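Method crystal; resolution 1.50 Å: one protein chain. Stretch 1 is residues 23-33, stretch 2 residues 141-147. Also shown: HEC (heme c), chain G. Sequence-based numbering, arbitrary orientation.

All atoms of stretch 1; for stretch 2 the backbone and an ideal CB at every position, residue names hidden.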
# COMPACT_ATOMS: atom_id res chain seq x y z
N PRO A 23 -1.11 31.75 6.10
CA PRO A 23 -1.33 31.43 7.50
C PRO A 23 -2.34 30.30 7.69
O PRO A 23 -3.33 30.17 6.97
CB PRO A 23 -1.93 32.74 8.04
CG PRO A 23 -1.34 33.81 7.17
CD PRO A 23 -1.24 33.19 5.80
N ASN A 24 -2.02 29.45 8.67
CA ASN A 24 -2.91 28.34 9.02
C ASN A 24 -3.03 28.22 10.52
O ASN A 24 -2.66 27.24 11.16
CB ASN A 24 -2.35 27.05 8.41
CG ASN A 24 -3.37 25.94 8.45
OD1 ASN A 24 -4.48 26.01 8.95
ND2 ASN A 24 -2.93 24.80 7.90
N PRO A 25 -3.59 29.25 11.16
CA PRO A 25 -3.61 29.31 12.61
C PRO A 25 -4.45 28.24 13.29
O PRO A 25 -4.14 27.93 14.45
CB PRO A 25 -4.24 30.68 12.92
CG PRO A 25 -4.94 31.08 11.68
CD PRO A 25 -4.23 30.42 10.53
N LYS A 26 -5.47 27.68 12.63
CA LYS A 26 -6.20 26.61 13.32
C LYS A 26 -5.62 25.24 13.01
O LYS A 26 -6.14 24.24 13.50
CB LYS A 26 -7.70 26.64 12.98
CG LYS A 26 -8.39 27.64 13.90
CD LYS A 26 -9.82 27.95 13.52
CE LYS A 26 -10.18 29.36 14.00
NZ LYS A 26 -11.60 29.42 14.46
N GLY A 27 -4.53 25.18 12.25
CA GLY A 27 -3.94 23.86 11.99
C GLY A 27 -4.88 22.98 11.18
O GLY A 27 -5.02 21.77 11.41
N ALA A 28 -5.52 23.62 10.21
CA ALA A 28 -6.40 22.94 9.27
C ALA A 28 -5.50 22.12 8.36
O ALA A 28 -4.86 22.67 7.46
CB ALA A 28 -7.24 23.96 8.51
N ALA A 29 -5.40 20.82 8.56
CA ALA A 29 -4.42 19.99 7.91
C ALA A 29 -4.55 18.52 8.31
O ALA A 29 -5.16 18.18 9.32
CB ALA A 29 -3.03 20.45 8.31
N MET A 30 -3.92 17.68 7.49
CA MET A 30 -3.72 16.30 7.91
C MET A 30 -2.76 16.25 9.10
O MET A 30 -2.00 17.19 9.35
CB MET A 30 -3.10 15.46 6.79
CG MET A 30 -3.92 15.42 5.51
SD MET A 30 -5.44 14.46 5.67
CE MET A 30 -4.76 12.81 5.83
N LYS A 31 -2.73 15.14 9.84
CA LYS A 31 -1.66 14.88 10.79
C LYS A 31 -0.35 14.93 10.03
O LYS A 31 -0.26 14.41 8.91
CB LYS A 31 -1.78 13.50 11.45
CG LYS A 31 -2.98 13.43 12.39
CD LYS A 31 -3.04 12.02 12.96
CE LYS A 31 -4.13 11.92 14.02
NZ LYS A 31 -4.09 10.53 14.57
N PRO A 32 0.69 15.56 10.58
CA PRO A 32 2.00 15.47 9.95
C PRO A 32 2.48 14.03 9.79
O PRO A 32 2.03 13.12 10.47
CB PRO A 32 2.89 16.27 10.89
CG PRO A 32 1.95 17.24 11.56
CD PRO A 32 0.66 16.44 11.75
N VAL A 33 3.41 13.85 8.88
CA VAL A 33 3.98 12.54 8.53
C VAL A 33 5.36 12.35 9.13
O VAL A 33 6.22 13.21 8.93
CB VAL A 33 4.08 12.42 7.00
CG1 VAL A 33 4.78 11.15 6.60
CG2 VAL A 33 2.69 12.49 6.37
N UNK A 141 3.39 23.34 18.57
CA UNK A 141 4.42 22.66 17.78
C UNK A 141 4.00 22.53 16.32
O UNK A 141 4.77 22.73 15.39
CB UNK A 141 4.71 21.28 18.36
N UNK A 142 2.73 22.21 16.09
CA UNK A 142 2.23 22.17 14.68
C UNK A 142 2.43 23.47 13.97
O UNK A 142 2.85 23.52 12.82
CB UNK A 142 0.74 21.81 14.64
N UNK A 143 2.12 24.60 14.68
CA UNK A 143 2.30 25.90 14.06
C UNK A 143 3.75 26.18 13.70
O UNK A 143 4.10 26.66 12.64
CB UNK A 143 1.78 27.00 14.99
N UNK A 144 4.63 25.83 14.65
CA UNK A 144 6.05 26.04 14.35
C UNK A 144 6.53 25.19 13.20
O UNK A 144 7.37 25.59 12.40
CB UNK A 144 6.90 25.75 15.59
N UNK A 145 5.94 23.98 13.11
CA UNK A 145 6.33 23.11 12.01
C UNK A 145 5.97 23.68 10.67
O UNK A 145 6.67 23.71 9.67
CB UNK A 145 5.68 21.73 12.17
N UNK A 146 4.73 24.20 10.68
CA UNK A 146 4.21 24.82 9.47
C UNK A 146 5.02 26.04 9.07
O UNK A 146 5.34 26.17 7.88
CB UNK A 146 2.74 25.21 9.66
N UNK A 147 5.34 26.85 10.09
CA UNK A 147 6.10 28.07 9.83
C UNK A 147 7.60 27.84 9.69
O UNK A 147 8.33 28.76 9.30
CB UNK A 147 5.85 29.08 10.95
FE HEC G . -0.86 12.64 2.42
CHA HEC G . 0.57 15.75 2.63
CHB HEC G . -3.94 14.10 2.29
CHC HEC G . -2.29 9.56 2.17
CHD HEC G . 2.25 11.22 2.51
NA HEC G . -1.51 14.53 2.42
C1A HEC G . -0.79 15.73 2.47
C2A HEC G . -1.66 16.86 2.28
C3A HEC G . -2.91 16.38 2.19
C4A HEC G . -2.83 14.92 2.29
CMA HEC G . -4.23 17.15 2.01
CAA HEC G . -1.17 18.31 2.18
CBA HEC G . -0.91 18.97 3.55
CGA HEC G . -2.15 19.16 4.40
O1A HEC G . -3.09 19.87 3.92
O2A HEC G . -2.17 18.63 5.54
NB HEC G . -2.73 11.98 2.28
C1B HEC G . -3.91 12.71 2.30
C2B HEC G . -5.05 11.82 2.34
C3B HEC G . -4.57 10.56 2.29
C4B HEC G . -3.13 10.65 2.24
CMB HEC G . -6.50 12.30 2.48
CAB HEC G . -5.30 9.21 2.32
CBB HEC G . -6.42 9.18 1.22
NC HEC G . -0.16 10.78 2.39
C1C HEC G . -0.92 9.62 2.28
C2C HEC G . -0.04 8.49 2.29
C3C HEC G . 1.23 8.94 2.39
C4C HEC G . 1.15 10.37 2.43
CMC HEC G . -0.58 7.04 2.23
CAC HEC G . 2.53 8.14 2.56
CBC HEC G . 2.75 7.09 1.44
ND HEC G . 1.01 13.33 2.58
C1D HEC G . 2.16 12.58 2.67
C2D HEC G . 3.29 13.45 2.97
C3D HEC G . 2.81 14.70 3.04
C4D HEC G . 1.41 14.65 2.74
CMD HEC G . 4.75 12.97 3.16
CAD HEC G . 3.61 15.98 3.39
CBD HEC G . 3.65 16.17 4.93
CGD HEC G . 2.39 16.78 5.48
O1D HEC G . 1.71 16.22 6.40
O2D HEC G . 2.05 17.89 5.00

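Stretch 2 is helical throughout, with phi/psi near -60/-40 at nearly every position, so side-chain direction follows from each position's place around the helix; the nearest CA atoms across the stretches, 6.9 Å apart, are those of Gly27 and position 143.

Position 141 lies out of reach of stretch 1, and no atom of that stretch comes within 5.5 Å of its ideal CB. Stretch 1 therefore sets no preference. The deposited residue is Gln141, whose side chain makes no contact with stretch 1 and whose OE1 is hydrogen-bonded elsewhere in the structure.

At position 142 CA-to-CB points toward stretch 1, yet no atom of stretch 1 lies within 5.5 Å of the ideal CB. A long side chain is needed to bridge the gap, and the methyl of Ala29 and the ring of Pro32 ask for an apolar one; leucine, methionine or perhaps phenylalanine could be considered. It is Met142, with chi1 t, chi2 p and chi3 t. Its SD lies 3.4 Å from Pro32 CG, and its CE is 3.8 Å from both Ala29 CB and Met30 O. It has the largest area covered by stretch 1, 77 Å².

Position 143 points sideways, but the turn from Asn24 to Gly27 offers carbonyl oxygens. Asn24 O already accepts Gly27 N at 3.0 Å and can take a second donor, so a long polar side chain such as glutamine, lysine or arginine would suit. The residue is Gln143: chi1 and chi2, both m, bring its end nearer, and NE2 donates to Asn24 O at 2.8 Å and 156°. Pro25 O, 3.5 Å from Gln143 NE2, has too poor an angle to count. A water joins the same two residues, accepting from Asn24 N (3.0 Å) and donating to Gln143 OE1 (2.7 Å).

Position 144 is out of reach, and many residues would serve; Lys144 makes no contact with stretch 1.

Position 145 would direct a CB toward stretch 1, but none of its atoms lies within 5.5 Å of that point. Helical phi/psi of -64/-43 does not demand glycine, and alanine would be an equally fair reading. The residue is Gly145.

Position 146 also points toward stretch 1, where Asn24 ND2 is engaged with Ala28 O (2.9 Å). A medium or long aliphatic chain fits this approach. Ile146, chi1 m and chi2 t, extends CD1 to 4.1 Å from Asn24 ND2, a packing contact.

Position 147 points sideways, without direct contact, so polar residues are plausible. Asn147 OD1 accepts from the same water at 3.2 Å, linking it indirectly to Asn24.

Stretch 2 141-147: QMQKGIN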
# COMPACT_ATOMS: atom_id res chain seq x y z
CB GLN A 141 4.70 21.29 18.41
CG GLN A 141 5.68 21.34 19.57
CD GLN A 141 5.72 20.02 20.32
OE1 GLN A 141 4.79 19.24 20.40
NE2 GLN A 141 6.89 19.80 20.90
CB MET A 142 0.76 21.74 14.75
CG MET A 142 0.10 21.67 13.37
SD MET A 142 0.73 20.27 12.41
CE MET A 142 -0.44 20.23 11.06
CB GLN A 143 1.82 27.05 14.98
CG GLN A 143 0.30 27.08 15.13
CD GLN A 143 -0.37 27.34 13.79
OE1 GLN A 143 -0.07 28.34 13.13
NE2 GLN A 143 -1.21 26.40 13.38
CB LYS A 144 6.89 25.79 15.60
CG LYS A 144 6.50 26.66 16.80
CD LYS A 144 7.37 26.39 18.02
CE LYS A 144 7.52 27.68 18.85
NZ LYS A 144 7.61 27.41 20.31
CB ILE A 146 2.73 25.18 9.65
CG1 ILE A 146 1.86 23.92 9.80
CG2 ILE A 146 2.31 26.09 8.51
CD1 ILE A 146 0.43 24.23 10.14
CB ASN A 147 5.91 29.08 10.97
CG ASN A 147 4.48 29.28 11.41
OD1 ASN A 147 3.51 28.98 10.70
ND2 ASN A 147 4.32 29.82 12.62
O HOH W 1 0.31 28.94 10.55
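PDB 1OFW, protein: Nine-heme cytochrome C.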